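Local coordinates for catalase-3 (Neurospora crassa, PDB 4AJ9), which breaks hydrogen peroxide down into water and molecular oxygen at a heme group, probably protecting cells from peroxide damage, at residues I565-A570 with P606-G611; D178-S181 with S185-H188; Q615-G620 with K625-V630. All coordinates share one frame; numbering follows the deposited sequence.

In the fold
From the N terminus, contact 2 comes first: Asp178-Ser181 and Ser185-His188 close a very short turn between two successive helices within the catalase region. Much later, in the C-terminal domain, contact 1 spans 35 residues, bringing the loop after strand 561-566 up to the loop before helix 612-622. Contact 3 follows at once, where that helix turns back into strand 627-630. The three loops lie in series; none nests in or crosses another. Contacts 1 and 3 adjoin in sequence and both reach the same parallel sheet, their centres about 17 Å apart, whereas contact 2 belongs elsewhere, its centre about 47 Å from contact 1 and 38 Å from contact 3.

Contact 1 (I565-A570 with P606-G611)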
ATOM      1  N   ILE C 565      11.326  48.407   8.025  1.00  6.92           N
ATOM      2  CA  ILE C 565      10.148  48.142   8.846  1.00  9.80           C
ATOM      3  C   ILE C 565       9.520  49.437   9.330  1.00  9.03           C
ATOM      4  O   ILE C 565      10.227  50.332   9.783  1.00  9.34           O
ATOM      5  CB  ILE C 565      10.536  47.313  10.077  1.00 11.16           C
ATOM      6  CG1 ILE C 565      11.209  46.004   9.645  1.00  6.79           C
ATOM      7  CG2 ILE C 565       9.319  47.060  10.988  1.00 11.31           C
ATOM      8  CD1 ILE C 565      11.878  45.265  10.801  1.00  7.36           C
ATOM      9  N   ALA C 566       8.192  49.534   9.239  1.00  9.06           N
ATOM     10  CA  ALA C 566       7.467  50.665   9.814  1.00 11.56           C
ATOM     11  C   ALA C 566       6.076  50.250  10.307  1.00 13.69           C
ATOM     12  O   ALA C 566       5.743  49.066  10.342  1.00  9.14           O
ATOM     13  CB  ALA C 566       7.368  51.807   8.810  1.00  9.54           C
ATOM     14  N   GLU C 567       5.275  51.231  10.699  1.00  9.47           N
ATOM     15  CA  GLU C 567       3.981  50.967  11.312  1.00 11.66           C
ATOM     16  C   GLU C 567       3.023  50.320  10.328  1.00 14.23           C
ATOM     17  O   GLU C 567       2.235  49.454  10.704  1.00 11.37           O
ATOM     18  CB  GLU C 567       3.365  52.259  11.855  1.00 14.47           C
ATOM     19  CG  GLU C 567       4.165  52.902  12.978  1.00 12.06           C
ATOM     20  CD  GLU C 567       5.161  53.930  12.480  1.00 17.43           C
ATOM     21  OE1 GLU C 567       5.561  53.869  11.294  1.00 13.97           O
ATOM     22  OE2 GLU C 567       5.540  54.803  13.287  1.00 18.49           O
ATOM     23  N   TYR C 568       3.097  50.753   9.071  1.00  9.75           N
ATOM     24  CA  TYR C 568       2.279  50.197   7.995  1.00 12.13           C
ATOM     25  C   TYR C 568       3.059  50.246   6.689  1.00 16.63           C
ATOM     26  O   TYR C 568       4.148  50.822   6.629  1.00 15.37           O
ATOM     27  CB  TYR C 568       0.929  50.929   7.856  1.00 10.43           C
ATOM     28  CG  TYR C 568       1.024  52.414   7.531  1.00 10.68           C
ATOM     29  CD1 TYR C 568       1.138  52.857   6.222  1.00 11.87           C
ATOM     30  CD2 TYR C 568       0.979  53.367   8.541  1.00 11.93           C
ATOM     31  CE1 TYR C 568       1.219  54.215   5.926  1.00 15.04           C
ATOM     32  CE2 TYR C 568       1.064  54.720   8.258  1.00 14.08           C
ATOM     33  CZ  TYR C 568       1.180  55.137   6.952  1.00 20.11           C
ATOM     34  OH  TYR C 568       1.258  56.485   6.682  1.00 21.60           O
ATOM     35  N   LEU C 569       2.509  49.657   5.638  1.00  9.56           N
ATOM     36  CA  LEU C 569       3.265  49.516   4.405  1.00 12.53           C
ATOM     37  C   LEU C 569       3.230  50.764   3.533  1.00 10.89           C
ATOM     38  O   LEU C 569       2.694  50.737   2.429  1.00 13.24           O
ATOM     39  CB  LEU C 569       2.763  48.316   3.603  1.00 12.66           C
ATOM     40  CG  LEU C 569       2.905  46.959   4.291  1.00 13.94           C
ATOM     41  CD1 LEU C 569       2.373  45.885   3.377  1.00  9.18           C
ATOM     42  CD2 LEU C 569       4.365  46.682   4.687  1.00  6.23           C
ATOM     43  N   ALA C 570       3.810  51.855   4.022  1.00 14.85           N
ATOM     44  CA  ALA C 570       3.957  53.049   3.199  1.00 19.92           C
ATOM     45  C   ALA C 570       4.941  52.733   2.077  1.00 15.92           C
ATOM     46  O   ALA C 570       5.524  51.644   2.045  1.00 15.63           O
ATOM     47  CB  ALA C 570       4.456  54.211   4.036  1.00 12.59           C
ATOM     48  N   PRO C 606      -2.275  51.010  17.663  1.00 12.21           N
ATOM     49  CA  PRO C 606      -3.098  49.837  17.371  1.00 25.11           C
ATOM     50  C   PRO C 606      -2.471  49.015  16.251  1.00 10.41           C
ATOM     51  O   PRO C 606      -2.855  47.866  16.059  1.00 10.83           O
ATOM     52  CB  PRO C 606      -4.425  50.446  16.902  1.00 18.76           C
ATOM     53  CG  PRO C 606      -4.436  51.839  17.478  1.00 22.66           C
ATOM     54  CD  PRO C 606      -2.999  52.274  17.432  1.00 26.25           C
ATOM     55  N   LEU C 607      -1.510  49.589  15.530  1.00 10.58           N
ATOM     56  CA  LEU C 607      -0.910  48.897  14.385  1.00  7.02           C
ATOM     57  C   LEU C 607       0.089  47.786  14.750  1.00 11.42           C
ATOM     58  O   LEU C 607       0.423  46.950  13.911  1.00 10.16           O
ATOM     59  CB  LEU C 607      -0.267  49.900  13.415  1.00  7.80           C
ATOM     60  CG  LEU C 607      -1.288  50.753  12.658  1.00 12.44           C
ATOM     61  CD1 LEU C 607      -0.607  51.919  11.920  1.00 13.22           C
ATOM     62  CD2 LEU C 607      -2.120  49.887  11.704  1.00  9.44           C
ATOM     63  N   PHE C 608       0.567  47.771  15.987  1.00 10.22           N
ATOM     64  CA  PHE C 608       1.464  46.700  16.419  1.00  9.31           C
ATOM     65  C   PHE C 608       1.356  46.440  17.913  1.00 10.34           C
ATOM     66  O   PHE C 608       0.850  47.282  18.651  1.00 13.71           O
ATOM     67  CB  PHE C 608       2.912  47.004  16.021  1.00  9.24           C
ATOM     68  CG  PHE C 608       3.403  48.352  16.485  1.00  9.56           C
ATOM     69  CD1 PHE C 608       3.847  48.529  17.785  1.00 11.94           C
ATOM     70  CD2 PHE C 608       3.430  49.430  15.619  1.00 11.78           C
ATOM     71  CE1 PHE C 608       4.310  49.767  18.219  1.00 13.44           C
ATOM     72  CE2 PHE C 608       3.884  50.668  16.049  1.00 14.94           C
ATOM     73  CZ  PHE C 608       4.331  50.829  17.351  1.00  9.26           C
ATOM     74  N   PRO C 609       1.815  45.266  18.364  1.00 11.39           N
ATOM     75  CA  PRO C 609       1.774  44.949  19.797  1.00 12.86           C
ATOM     76  C   PRO C 609       2.626  45.910  20.630  1.00 12.20           C
ATOM     77  O   PRO C 609       3.713  46.311  20.197  1.00 13.41           O
ATOM     78  CB  PRO C 609       2.352  43.529  19.859  1.00  8.68           C
ATOM     79  CG  PRO C 609       2.024  42.937  18.492  1.00  8.10           C
ATOM     80  CD  PRO C 609       2.211  44.102  17.547  1.00  9.64           C
ATOM     81  N   ALA C 610       2.131  46.263  21.813  1.00 10.31           N
ATOM     82  CA  ALA C 610       2.844  47.169  22.719  1.00 15.40           C
ATOM     83  C   ALA C 610       4.324  46.794  22.834  1.00 14.50           C
ATOM     84  O   ALA C 610       4.659  45.636  23.023  1.00 10.78           O
ATOM     85  CB  ALA C 610       2.184  47.161  24.092  1.00 12.68           C
ATOM     86  N   GLY C 611       5.207  47.773  22.692  1.00  7.15           N
ATOM     87  CA  GLY C 611       6.634  47.541  22.876  1.00 12.15           C
ATOM     88  C   GLY C 611       7.396  46.892  21.729  1.00 12.13           C
ATOM     89  O   GLY C 611       8.601  46.656  21.846  1.00  8.69           O
TER
HETATM   90  O   HOH W   1       2.865  47.502  12.369  1.00  8.11           O
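Glu567 and Leu607 are joined through one water, which donates to both of their backbone carbonyls, reaching Glu567 O at 2.6 Å and Leu607 O at 2.9 Å. The water thus gives each carbonyl a donor and links two irregular loops through solvent. The rest is van der Waals contact, mostly between carbon atoms. Leu607 brings its CB to 3.7 Å from Glu567 O, and its CD1 branch reaches the side chains as well, lying 4.0 Å from Glu567 CB. Leu607 CD1 also approaches the edge of the Tyr568 ring, 4.0 Å from CD2 and near the ring plane, so one methyl touches two consecutive residues. Glu567 also runs alongside Phe608, the two pointing the same way, and its CG meets the ring edge in plane at 3.8 Å from Phe608 CE2. A bend at chi2 (92°) then turns the carboxylate away from this loop, its plane 40° from that of the ring, and delivers it to Thr539 OG1 and Thr540 N. Tyr568 and Leu607 also pack against Val497 and Arg465 of a second subunit, which places the contact at an interface. Strand 561-566 runs into one loop and strand 587-590 leads to the other, an arrangement typical of loops meeting beyond the C-terminal strand ends of a parallel sheet, here in the glutaminase-like C-terminal domain of long catalases.

Contact 2 (D178-S181 with S185-H188)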
ATOM      1  N   ASP C 178      17.493   9.490  29.580  1.00  7.79           N
ATOM      2  CA  ASP C 178      17.613   8.115  30.077  1.00 11.05           C
ATOM      3  C   ASP C 178      18.477   7.317  29.101  1.00 10.78           C
ATOM      4  O   ASP C 178      19.417   6.638  29.509  1.00  9.64           O
ATOM      5  CB  ASP C 178      16.219   7.476  30.220  1.00  5.77           C
ATOM      6  CG  ASP C 178      16.260   6.026  30.700  1.00 10.54           C
ATOM      7  OD1 ASP C 178      17.273   5.591  31.277  1.00  7.64           O
ATOM      8  OD2 ASP C 178      15.248   5.310  30.508  1.00  7.76           O
ATOM      9  N   PHE C 179      18.168   7.410  27.809  1.00  6.73           N
ATOM     10  CA  PHE C 179      18.947   6.689  26.803  1.00  6.67           C
ATOM     11  C   PHE C 179      20.400   7.165  26.712  1.00  7.85           C
ATOM     12  O   PHE C 179      21.313   6.351  26.647  1.00  9.42           O
ATOM     13  CB  PHE C 179      18.301   6.754  25.414  1.00  6.30           C
ATOM     14  CG  PHE C 179      19.043   5.951  24.376  1.00  4.03           C
ATOM     15  CD1 PHE C 179      18.840   4.582  24.268  1.00  4.44           C
ATOM     16  CD2 PHE C 179      19.958   6.558  23.529  1.00  5.18           C
ATOM     17  CE1 PHE C 179      19.530   3.823  23.324  1.00  6.27           C
ATOM     18  CE2 PHE C 179      20.654   5.810  22.577  1.00  1.27           C
ATOM     19  CZ  PHE C 179      20.436   4.436  22.477  1.00  3.41           C
ATOM     20  N   PHE C 180      20.608   8.478  26.712  1.00  6.30           N
ATOM     21  CA  PHE C 180      21.951   9.042  26.596  1.00  6.66           C
ATOM     22  C   PHE C 180      22.839   8.563  27.732  1.00  9.78           C
ATOM     23  O   PHE C 180      24.038   8.344  27.558  1.00  8.43           O
ATOM     24  CB  PHE C 180      21.889  10.573  26.628  1.00  3.86           C
ATOM     25  CG  PHE C 180      21.170  11.185  25.456  1.00  7.11           C
ATOM     26  CD1 PHE C 180      21.130  10.535  24.230  1.00 11.67           C
ATOM     27  CD2 PHE C 180      20.545  12.414  25.581  1.00  8.09           C
ATOM     28  CE1 PHE C 180      20.485  11.111  23.143  1.00  7.95           C
ATOM     29  CE2 PHE C 180      19.883  12.982  24.502  1.00 10.01           C
ATOM     30  CZ  PHE C 180      19.860  12.328  23.282  1.00  7.66           C
ATOM     31  N   SER C 181      22.243   8.408  28.904  1.00  7.70           N
ATOM     32  CA  SER C 181      23.007   8.062  30.089  1.00 10.40           C
ATOM     33  C   SER C 181      23.116   6.549  30.277  1.00 10.45           C
ATOM     34  O   SER C 181      24.048   6.063  30.914  1.00 10.40           O
ATOM     35  CB  SER C 181      22.430   8.755  31.330  1.00  9.12           C
ATOM     36  OG  SER C 181      21.093   8.355  31.591  1.00  8.68           O
ATOM     37  N   SER C 185      27.862   5.691  24.618  1.00  6.30           N
ATOM     38  CA  SER C 185      28.462   6.013  23.332  1.00  5.87           C
ATOM     39  C   SER C 185      27.800   7.287  22.798  1.00  5.92           C
ATOM     40  O   SER C 185      28.411   8.048  22.055  1.00  5.52           O
ATOM     41  CB  SER C 185      28.284   4.861  22.340  1.00 10.34           C
ATOM     42  OG  SER C 185      26.909   4.629  22.094  1.00  7.42           O
ATOM     43  N   ALA C 186      26.552   7.515  23.211  1.00  7.07           N
ATOM     44  CA  ALA C 186      25.749   8.634  22.708  1.00  5.49           C
ATOM     45  C   ALA C 186      26.281   9.988  23.163  1.00  7.79           C
ATOM     46  O   ALA C 186      25.894  11.025  22.627  1.00  6.91           O
ATOM     47  CB  ALA C 186      24.276   8.472  23.141  1.00  4.92           C
ATOM     48  N   LEU C 187      27.184   9.990  24.138  1.00  8.58           N
ATOM     49  CA  LEU C 187      27.589  11.260  24.744  1.00  7.44           C
ATOM     50  C   LEU C 187      28.319  12.179  23.771  1.00  6.33           C
ATOM     51  O   LEU C 187      28.271  13.413  23.900  1.00  6.68           O
ATOM     52  CB  LEU C 187      28.429  11.026  26.000  1.00  7.95           C
ATOM     53  CG  LEU C 187      27.639  10.382  27.139  1.00  9.60           C
ATOM     54  CD1 LEU C 187      28.583   9.861  28.207  1.00 10.78           C
ATOM     55  CD2 LEU C 187      26.612  11.358  27.731  1.00  5.91           C
ATOM     56  N   HIS C 188      28.988  11.600  22.785  1.00  5.94           N
ATOM     57  CA  HIS C 188      29.790  12.433  21.895  1.00  6.27           C
ATOM     58  C   HIS C 188      28.876  13.247  20.997  1.00 11.58           C
ATOM     59  O   HIS C 188      28.938  14.481  20.984  1.00  8.10           O
ATOM     60  CB  HIS C 188      30.809  11.611  21.090  1.00  5.65           C
ATOM     61  CG  HIS C 188      31.858  12.446  20.412  1.00  6.59           C
ATOM     62  ND1 HIS C 188      32.824  11.907  19.585  1.00  7.99           N
ATOM     63  CD2 HIS C 188      32.088  13.782  20.436  1.00  6.61           C
ATOM     64  CE1 HIS C 188      33.597  12.876  19.126  1.00  6.17           C
ATOM     65  NE2 HIS C 188      33.171  14.025  19.624  1.00  8.26           N
TER
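A small, buried apolar contact packs the last part of helix 174-182 against the chain that leads into helix 187-193, within the catalase region; the side chain of Ala186 is about 12 Å from a bound heme, outside its pocket. The side-chain meeting is a single approach: the Ala186 methyl points at the preceding helix and its CB comes to 3.9 Å from Phe180 CD1, one corner of the aromatic ring. With CG turned away from its carbonyl carbon (chi1 -65°), Phe180 holds that ring beside the methyl, and the ring meets Trp177 edge-to-face as well. Leu187 works on the backbone instead. Its CD2 branch lies 4.0 Å from Phe180 O, an apolar methyl resting by a helix carbonyl. Phe180 therefore meets both residues, its ring atom CD1 touching one and its carbonyl oxygen the other, while the closest pair of CA atoms is that of Phe180 and Ala186, 5.5 Å apart. A third subunit joins in at Asp178, whose carboxylate accepts hydrogen bonds from backbone nitrogens of Tyr401 and Leu402 of that subunit. Around the pair, Phe179 and Phe180 lean on helix 151-158, Leu187 on helix 474-487, and His188 on helix 443-450.

Contact 3 (Q615-G620 with K625-V630); sequences QILTDG and KPVAAV
Gly620 and Lys625 share the polar link of this contact, a backbone hydrogen bond from Lys625 N to Gly620 O of 3.0 Å, bent somewhat at the hydrogen (148°) but with the donor nearly in line with the carbonyl bond. It closes the turn through which helix 612-622 gives way to the next strand. A second polar bond lies within the helix: Gln615 NE2 donates to Asp619 OD1 at 3.0 Å. The acceptor lies in the plane of the Gln615 amide, but the amide nitrogen stands above the Asp619 carboxylate, 47° out of its plane. Gln615 OE1 has its own partner, Gln615 NE2 of a second subunit.

The helix and the strand are consecutive members of a beta-alpha-beta unit, in which the chain leaves strand 587-590, passes through helix 612-622 and returns as the parallel neighbour 627-630, the repeating element of the domain's parallel sheet.

Van der Waals contacts join the helix and the strand. Without a side chain, Gly620 offers bare backbone to two neighbours. Lys625 lays its aliphatic stem along it, with CB drawn to 3.3 Å from Gly620 O by the adjoining N-H...O bond and CD 3.9 Å from Gly620 CA. Val627 presses from the strand, its CG1 branch 3.8 Å from Gly620 C. Leu617 reaches the same valine, CD1 lying 4.2 Å from Val627 CB.

Electrostatics enter at the far end of the lysine. Extended until its last bend (chi4 -61°), the stem carries NZ to a salt bridge with Glu243 of the catalase region, tying the two together, and to a hydrogen bond with Phe585 O in its own domain.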
ATOM      1  N   GLN C 615      11.132  45.699  21.589  1.00  7.50           N
ATOM      2  CA  GLN C 615      11.391  44.274  21.800  1.00 10.94           C
ATOM      3  C   GLN C 615      12.367  43.763  20.746  1.00  5.76           C
ATOM      4  O   GLN C 615      13.255  42.966  21.044  1.00  9.84           O
ATOM      5  CB  GLN C 615      10.090  43.464  21.754  1.00  9.91           C
ATOM      6  CG  GLN C 615      10.246  42.019  22.219  1.00  6.67           C
ATOM      7  CD  GLN C 615      10.675  41.922  23.666  1.00 16.45           C
ATOM      8  OE1 GLN C 615       9.976  42.400  24.564  1.00 10.78           O
ATOM      9  NE2 GLN C 615      11.826  41.291  23.908  1.00 14.01           N
ATOM     10  N   ILE C 616      12.183  44.227  19.513  1.00  6.48           N
ATOM     11  CA  ILE C 616      13.058  43.859  18.404  1.00  7.49           C
ATOM     12  C   ILE C 616      14.496  44.284  18.671  1.00 12.22           C
ATOM     13  O   ILE C 616      15.437  43.519  18.438  1.00  9.57           O
ATOM     14  CB  ILE C 616      12.574  44.474  17.076  1.00  7.69           C
ATOM     15  CG1 ILE C 616      11.232  43.862  16.660  1.00 10.14           C
ATOM     16  CG2 ILE C 616      13.598  44.226  15.958  1.00  9.81           C
ATOM     17  CD1 ILE C 616      10.636  44.473  15.405  1.00  7.22           C
ATOM     18  N   LEU C 617      14.675  45.511  19.154  1.00 14.37           N
ATOM     19  CA  LEU C 617      16.025  46.008  19.410  1.00 12.90           C
ATOM     20  C   LEU C 617      16.626  45.283  20.602  1.00 11.13           C
ATOM     21  O   LEU C 617      17.815  44.968  20.610  1.00  9.51           O
ATOM     22  CB  LEU C 617      16.014  47.513  19.663  1.00 14.06           C
ATOM     23  CG  LEU C 617      17.384  48.195  19.677  1.00 16.58           C
ATOM     24  CD1 LEU C 617      18.114  47.912  18.378  1.00  7.96           C
ATOM     25  CD2 LEU C 617      17.243  49.706  19.903  1.00  7.04           C
ATOM     26  N   THR C 618      15.790  45.021  21.606  1.00  6.17           N
ATOM     27  CA  THR C 618      16.211  44.295  22.795  1.00 11.38           C
ATOM     28  C   THR C 618      16.635  42.861  22.453  1.00 19.75           C
ATOM     29  O   THR C 618      17.704  42.408  22.881  1.00  8.87           O
ATOM     30  CB  THR C 618      15.097  44.284  23.875  1.00 10.67           C
ATOM     31  OG1 THR C 618      14.830  45.630  24.305  1.00 11.85           O
ATOM     32  CG2 THR C 618      15.502  43.447  25.074  1.00 16.48           C
ATOM     33  N   ASP C 619      15.806  42.157  21.683  1.00 10.53           N
ATOM     34  CA  ASP C 619      16.117  40.786  21.276  1.00 10.59           C
ATOM     35  C   ASP C 619      17.425  40.781  20.499  1.00  7.57           C
ATOM     36  O   ASP C 619      18.321  40.001  20.788  1.00 11.50           O
ATOM     37  CB  ASP C 619      15.020  40.195  20.378  1.00  7.75           C
ATOM     38  CG  ASP C 619      13.726  39.858  21.132  1.00  9.90           C
ATOM     39  OD1 ASP C 619      13.762  39.649  22.361  1.00  8.36           O
ATOM     40  OD2 ASP C 619      12.660  39.790  20.473  1.00  7.99           O
ATOM     41  N   GLY C 620      17.517  41.645  19.496  1.00  6.92           N
ATOM     42  CA  GLY C 620      18.690  41.714  18.649  1.00 11.74           C
ATOM     43  C   GLY C 620      19.930  41.879  19.504  1.00  9.33           C
ATOM     44  O   GLY C 620      20.926  41.169  19.329  1.00  7.96           O
ATOM     45  N   LYS C 625      23.494  40.045  18.273  1.00  9.99           N
ATOM     46  CA  LYS C 625      23.575  40.588  16.917  1.00  4.99           C
ATOM     47  C   LYS C 625      24.240  41.964  16.892  1.00 11.39           C
ATOM     48  O   LYS C 625      24.169  42.715  17.871  1.00 12.44           O
ATOM     49  CB  LYS C 625      22.176  40.714  16.292  1.00  6.29           C
ATOM     50  CG  LYS C 625      21.362  39.445  16.271  1.00  7.12           C
ATOM     51  CD  LYS C 625      19.989  39.669  15.630  1.00  7.59           C
ATOM     52  CE  LYS C 625      19.095  38.448  15.798  1.00  6.06           C
ATOM     53  NZ  LYS C 625      19.713  37.260  15.124  1.00  9.65           N
ATOM     54  N   PRO C 626      24.891  42.299  15.773  1.00  7.62           N
ATOM     55  CA  PRO C 626      25.259  43.701  15.543  1.00 13.39           C
ATOM     56  C   PRO C 626      23.993  44.544  15.586  1.00 12.37           C
ATOM     57  O   PRO C 626      23.052  44.236  14.855  1.00 11.07           O
ATOM     58  CB  PRO C 626      25.800  43.701  14.112  1.00  8.77           C
ATOM     59  CG  PRO C 626      26.105  42.287  13.795  1.00 11.44           C
ATOM     60  CD  PRO C 626      25.241  41.422  14.643  1.00  8.50           C
ATOM     61  N   VAL C 627      23.952  45.562  16.443  1.00 10.72           N
ATOM     62  CA  VAL C 627      22.839  46.503  16.446  1.00  9.76           C
ATOM     63  C   VAL C 627      23.358  47.925  16.269  1.00 15.95           C
ATOM     64  O   VAL C 627      24.518  48.222  16.575  1.00 10.38           O
ATOM     65  CB  VAL C 627      21.974  46.387  17.718  1.00 11.18           C
ATOM     66  CG1 VAL C 627      21.413  44.958  17.854  1.00 10.12           C
ATOM     67  CG2 VAL C 627      22.779  46.776  18.963  1.00 11.14           C
ATOM     68  N   ALA C 628      22.510  48.807  15.761  1.00 12.66           N
ATOM     69  CA  ALA C 628      22.972  50.150  15.434  1.00 16.04           C
ATOM     70  C   ALA C 628      21.855  51.179  15.386  1.00 20.16           C
ATOM     71  O   ALA C 628      20.677  50.841  15.423  1.00 14.22           O
ATOM     72  CB  ALA C 628      23.730  50.136  14.119  1.00 17.38           C
ATOM     73  N   ALA C 629      22.242  52.444  15.296  1.00 11.19           N
ATOM     74  CA  ALA C 629      21.276  53.529  15.236  1.00 11.90           C
ATOM     75  C   ALA C 629      21.929  54.737  14.576  1.00 19.37           C
ATOM     76  O   ALA C 629      23.051  55.119  14.929  1.00 13.86           O
ATOM     77  CB  ALA C 629      20.786  53.871  16.634  1.00 15.28           C
ATOM     78  N   VAL C 630      21.237  55.317  13.600  1.00 16.79           N
ATOM     79  CA  VAL C 630      21.757  56.476  12.879  1.00 18.31           C
ATOM     80  C   VAL C 630      21.333  57.788  13.528  1.00 16.51           C
ATOM     81  O   VAL C 630      20.166  57.978  13.871  1.00 15.54           O
ATOM     82  CB  VAL C 630      21.309  56.482  11.407  1.00 17.04           C
ATOM     83  CG1 VAL C 630      22.023  57.593  10.647  1.00 14.98           C
ATOM     84  CG2 VAL C 630      21.599  55.145  10.770  1.00 10.05           C
TER